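Local coordinates for muramoyltetrapeptide carboxypeptidase (Oxalobacter formigenes OXCC13, PDB 6UUK), which probably acts as a serine-type carboxypeptidase of the S66 family that trims the tetrapeptide of cell-wall muropeptides, at residues I74-L77 against K78-Y82; H251-R254 against V255-L259. All coordinates share one frame; numbering follows the deposited sequence.

Interaction 1: I74-L77 against K78-Y82; sequences IGVL and KSRGY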
loop_
_atom_site.group_PDB
_atom_site.type_symbol
_atom_site.label_atom_id
_atom_site.label_comp_id
_atom_site.label_asym_id
_atom_site.label_seq_id
_atom_site.Cartn_x
_atom_site.Cartn_y
_atom_site.Cartn_z
ATOM N N ILE B 74 15.468 15.403 24.637
ATOM C CA ILE B 74 16.630 14.859 25.332
ATOM C C ILE B 74 16.552 15.166 26.823
ATOM O O ILE B 74 16.929 14.341 27.662
ATOM C CB ILE B 74 17.927 15.400 24.703
ATOM C CG1 ILE B 74 18.042 14.947 23.246
ATOM C CG2 ILE B 74 19.144 14.947 25.496
ATOM C CD1 ILE B 74 19.268 15.474 22.536
ATOM N N GLY B 75 16.051 16.353 27.175
ATOM C CA GLY B 75 15.895 16.694 28.578
ATOM C C GLY B 75 14.910 15.799 29.302
ATOM O O GLY B 75 15.069 15.531 30.496
ATOM N N VAL B 76 13.879 15.326 28.597
ATOM C CA VAL B 76 12.935 14.389 29.198
ATOM C C VAL B 76 13.620 13.058 29.480
ATOM O O VAL B 76 13.480 12.485 30.567
ATOM C CB VAL B 76 11.704 14.211 28.292
ATOM C CG1 VAL B 76 10.745 13.195 28.894
ATOM C CG2 VAL B 76 11.007 15.545 28.076
ATOM N N LEU B 77 14.373 12.547 28.503
ATOM C CA LEU B 77 15.145 11.328 28.719
ATOM C C LEU B 77 16.176 11.513 29.824
ATOM O O LEU B 77 16.513 10.554 30.529
ATOM C CB LEU B 77 15.825 10.904 27.417
ATOM C CG LEU B 77 14.883 10.575 26.256
ATOM C CD1 LEU B 77 15.628 10.576 24.930
ATOM C CD2 LEU B 77 14.205 9.234 26.489
ATOM N N LYS B 78 16.684 12.735 29.992
ATOM C CA LYS B 78 17.584 13.024 31.103
ATOM C C LYS B 78 16.833 13.021 32.430
ATOM O O LYS B 78 17.299 12.439 33.417
ATOM C CB LYS B 78 18.270 14.373 30.880
ATOM C CG LYS B 78 18.962 14.929 32.112
ATOM C CD LYS B 78 19.185 16.426 31.982
ATOM C CE LYS B 78 17.864 17.162 31.809
ATOM N NZ LYS B 78 18.054 18.632 31.672
ATOM N N SER B 79 15.665 13.667 32.469
ATOM C CA SER B 79 14.899 13.746 33.707
ATOM C C SER B 79 14.437 12.371 34.172
ATOM O O SER B 79 14.301 12.139 35.379
ATOM C CB SER B 79 13.699 14.675 33.525
ATOM O OG SER B 79 12.827 14.192 32.518
ATOM N N ARG B 80 14.193 11.452 33.241
ATOM C CA ARG B 80 13.818 10.091 33.598
ATOM C C ARG B 80 15.024 9.210 33.898
ATOM O O ARG B 80 14.845 8.022 34.193
ATOM C CB ARG B 80 12.975 9.468 32.480
ATOM C CG ARG B 80 11.738 10.281 32.125
ATOM C CD ARG B 80 10.816 9.530 31.180
ATOM N NE ARG B 80 10.127 8.429 31.849
ATOM C CZ ARG B 80 8.979 8.558 32.508
ATOM N NH1 ARG B 80 8.389 9.742 32.593
ATOM N NH2 ARG B 80 8.423 7.502 33.086
ATOM N N GLY B 81 16.237 9.755 33.830
ATOM C CA GLY B 81 17.427 9.035 34.238
ATOM C C GLY B 81 18.012 8.122 33.180
ATOM O O GLY B 81 18.055 6.902 33.364
ATOM N N TYR B 82 18.474 8.697 32.071
ATOM C CA TYR B 82 19.088 7.914 31.009
ATOM C C TYR B 82 20.209 8.719 30.367
ATOM O O TYR B 82 20.156 9.950 30.311
ATOM C CB TYR B 82 18.062 7.491 29.949
ATOM C CG TYR B 82 16.943 6.627 30.489
ATOM C CD1 TYR B 82 17.157 5.288 30.790
ATOM C CD2 TYR B 82 15.673 7.149 30.693
ATOM C CE1 TYR B 82 16.138 4.495 31.285
ATOM C CE2 TYR B 82 14.647 6.363 31.186
ATOM C CZ TYR B 82 14.885 5.037 31.480
ATOM O OH TYR B 82 13.868 4.251 31.971
#
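S79 folds its hydroxyl back over the last turn of helix 67-79, onto the carbonyl of V76. Its OG lies between the backbone N and the carbonyl carbon (chi1 61°). From there OG gives a hydrogen bond to V76 O at 2.7 Å. The bond meets the carbonyl from the side, with a C=O...OG angle of 112°. R80 N also binds V76 O, at 3.0 Å and closer to the line of the C=O bond. Both donors come from the same face of the carbonyl plane. The aliphatic part of R80 follows, with CG 3.2 Å from V76 O. Its guanidinium leads away to helix 185-196, where NE forms a salt bridge with D192 and NH2 a hydrogen bond with N189.

Regular helical bonds run from K78 N to I74 O and from S79 N to G75 O. The K78 chain bends at chi3 (60°) and passes alongside G75. Its CE comes within 3.8 Å of G75 CA. Beyond the helix, G81 takes a positive phi and the chain turns toward strand 83-86. Y82 then meets the helix end: its CD2 is 3.5 Å from L77 O, which sits at the ring edge, near the ring plane. This ring is poorly ordered, so its position is less certain. The L77 side chain leads away from 78-82 and packs on I56, V84 and F178.

The contact is thus the C-terminal end of the helix in a beta-alpha-beta unit. Two donors grip V76 O in the last turn, so a side-chain hydroxyl supplements the helical N-H of R80 in satisfying this carbonyl.

Interaction 2: H251-R254 against V255-L259; sequences HPYR and VERML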
loop_
_atom_site.group_PDB
_atom_site.type_symbol
_atom_site.label_atom_id
_atom_site.label_comp_id
_atom_site.label_asym_id
_atom_site.label_seq_id
_atom_site.Cartn_x
_atom_site.Cartn_y
_atom_site.Cartn_z
ATOM N N HIS B 251 -9.200 5.584 5.662
ATOM C CA HIS B 251 -10.591 5.174 5.620
ATOM C C HIS B 251 -10.678 3.657 5.791
ATOM O O HIS B 251 -9.797 2.925 5.332
ATOM C CB HIS B 251 -11.223 5.598 4.296
ATOM C CG HIS B 251 -12.717 5.700 4.333
ATOM N ND1 HIS B 251 -13.542 4.600 4.238
ATOM C CD2 HIS B 251 -13.535 6.773 4.435
ATOM C CE1 HIS B 251 -14.803 4.990 4.290
ATOM N NE2 HIS B 251 -14.826 6.305 4.407
ATOM N N PRO B 252 -11.719 3.161 6.472
ATOM C CA PRO B 252 -11.832 1.712 6.713
ATOM C C PRO B 252 -11.745 0.842 5.464
ATOM O O PRO B 252 -11.368 -0.330 5.559
ATOM C CB PRO B 252 -13.207 1.576 7.387
ATOM C CG PRO B 252 -13.861 2.939 7.282
ATOM C CD PRO B 252 -12.738 3.914 7.218
ATOM N N TYR B 253 -12.086 1.384 4.292
ATOM C CA TYR B 253 -11.905 0.608 3.069
ATOM C C TYR B 253 -10.430 0.501 2.700
ATOM O O TYR B 253 -10.013 -0.500 2.109
ATOM C CB TYR B 253 -12.718 1.211 1.918
ATOM C CG TYR B 253 -12.073 2.377 1.194
ATOM C CD1 TYR B 253 -11.248 2.171 0.093
ATOM C CD2 TYR B 253 -12.315 3.684 1.590
ATOM C CE1 TYR B 253 -10.667 3.233 -0.574
ATOM C CE2 TYR B 253 -11.739 4.752 0.928
ATOM C CZ TYR B 253 -10.917 4.521 -0.152
ATOM O OH TYR B 253 -10.344 5.583 -0.813
ATOM N N ARG B 254 -9.630 1.517 3.038
ATOM C CA ARG B 254 -8.186 1.399 2.871
ATOM C C ARG B 254 -7.595 0.413 3.868
ATOM O O ARG B 254 -6.571 -0.217 3.585
ATOM C CB ARG B 254 -7.522 2.767 3.022
ATOM C CG ARG B 254 -8.124 3.859 2.155
ATOM C CD ARG B 254 -7.441 5.194 2.408
ATOM N NE ARG B 254 -8.096 6.290 1.699
ATOM C CZ ARG B 254 -7.759 6.700 0.481
ATOM N NH1 ARG B 254 -6.771 6.104 -0.172
ATOM N NH2 ARG B 254 -8.411 7.706 -0.085
ATOM N N VAL B 255 -8.223 0.271 5.037
ATOM C CA VAL B 255 -7.772 -0.713 6.015
ATOM C C VAL B 255 -8.100 -2.122 5.534
ATOM O O VAL B 255 -7.260 -3.028 5.595
ATOM C CB VAL B 255 -8.397 -0.427 7.391
ATOM C CG1 VAL B 255 -7.922 -1.444 8.417
ATOM C CG2 VAL B 255 -8.066 0.989 7.838
ATOM N N GLU B 256 -9.326 -2.325 5.047
ATOM C CA GLU B 256 -9.712 -3.633 4.525
ATOM C C GLU B 256 -8.893 -4.008 3.299
ATOM O O GLU B 256 -8.611 -5.191 3.080
ATOM C CB GLU B 256 -11.201 -3.641 4.180
ATOM C CG GLU B 256 -11.789 -5.025 3.976
ATOM C CD GLU B 256 -13.213 -4.976 3.462
ATOM O OE1 GLU B 256 -13.400 -4.762 2.246
ATOM O OE2 GLU B 256 -14.147 -5.140 4.275
ATOM N N ARG B 257 -8.509 -3.018 2.492
ATOM C CA ARG B 257 -7.731 -3.292 1.289
ATOM C C ARG B 257 -6.363 -3.864 1.640
ATOM O O ARG B 257 -5.961 -4.911 1.118
ATOM C CB ARG B 257 -7.593 -2.012 0.466
ATOM C CG ARG B 257 -6.845 -2.171 -0.845
ATOM C CD ARG B 257 -6.817 -0.851 -1.592
ATOM N NE ARG B 257 -6.290 0.224 -0.757
ATOM C CZ ARG B 257 -6.382 1.516 -1.051
ATOM N NH1 ARG B 257 -6.989 1.903 -2.165
ATOM N NH2 ARG B 257 -5.872 2.424 -0.230
HETATM N N MSE B 258 -5.637 -3.195 2.529
HETATM C CA MSE B 258 -4.308 -3.646 2.927
HETATM C C MSE B 258 -4.372 -4.949 3.718
HETATM O O MSE B 258 -3.437 -5.749 3.685
HETATM C CB MSE B 258 -3.602 -2.561 3.740
HETATM C CG MSE B 258 -3.270 -1.321 2.927
HETATM SE SE MSE B 258 -2.464 0.103 3.981
HETATM C CE MSE B 258 -2.035 1.338 2.533
ATOM N N LEU B 259 -5.482 -5.160 4.430
ATOM C CA LEU B 259 -5.682 -6.437 5.107
ATOM C C LEU B 259 -5.959 -7.556 4.113
ATOM O O LEU B 259 -5.619 -8.715 4.377
ATOM C CB LEU B 259 -6.823 -6.328 6.119
ATOM C CG LEU B 259 -6.524 -5.549 7.402
ATOM C CD1 LEU B 259 -7.771 -5.434 8.264
ATOM C CD2 LEU B 259 -5.392 -6.203 8.178
#
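R254 and R257 lie side by side on one flank of helix 252-264 and point the same way. One end of the R257 guanidinium rests against the aliphatic stem of R254: NH2 is 3.6 Å from R254 CG. The R257 chain leaves anti to its backbone N (chi1 -178°) and bends at chi3, which carries the guanidinium back along the R254 stem. The two guanidinium planes are 70° apart, so they do not stack. R254 NH1 and R257 NH2 are 3.8 Å apart, a like-charge approach that is probably unfavourable.

The Y253 ring touches both arginines. Its CE1 lies loosely over one face of the R257 guanidinium, 4.2 Å from NH1. R254 CG packs on one face of the ring, toward the rim. R96 of the second subunit makes a cation-pi contact with Y253.

Backbone hydrogen bonds form the first turns. H251 is the N-cap residue, and its O accepts from V255 N at 3.1 Å. P252 O takes E256 N at 2.9 Å. Y253 O takes R257 N, and R254 O receives M258 N at 3.3 Å.

The polar ends of H251 and E256 have partners outside the segments. H251 NE2 is hydrogen-bonded to D288. E256 reaches the second subunit, by a salt bridge to R131 and a hydrogen bond to Y127.

The V255 side chain is about 9 Å from that of E246, the predicted charge-relay residue, so the helix start probably lies near the active site. The helix joins strands 242-248 and 273-280 in a beta-alpha-beta unit. V255 and E256 pack on helix 293-303, while V255 and M258 touch helix 223-228.

In the fold
From the N terminus, strand 55-59 leads into helix 67-79, and interaction 1 closes the turn from that helix toward strand 83-86. It belongs to the N-terminal domain of the family and ties the helix end to helix 185-196. Much later, strand 242-248, which carries the predicted charge-relay residue E246, runs into interaction 2 at the start of helix 252-264. This lies in the C-terminal domain and borders the second subunit. Both are local contacts in series, neither nesting nor crossing. The centres of interaction 1 and interaction 2 are about 38 Å apart, on opposite sides of the chain's centre. One finishes a helix and the other begins one, each within a beta-alpha-beta unit of a different sheet.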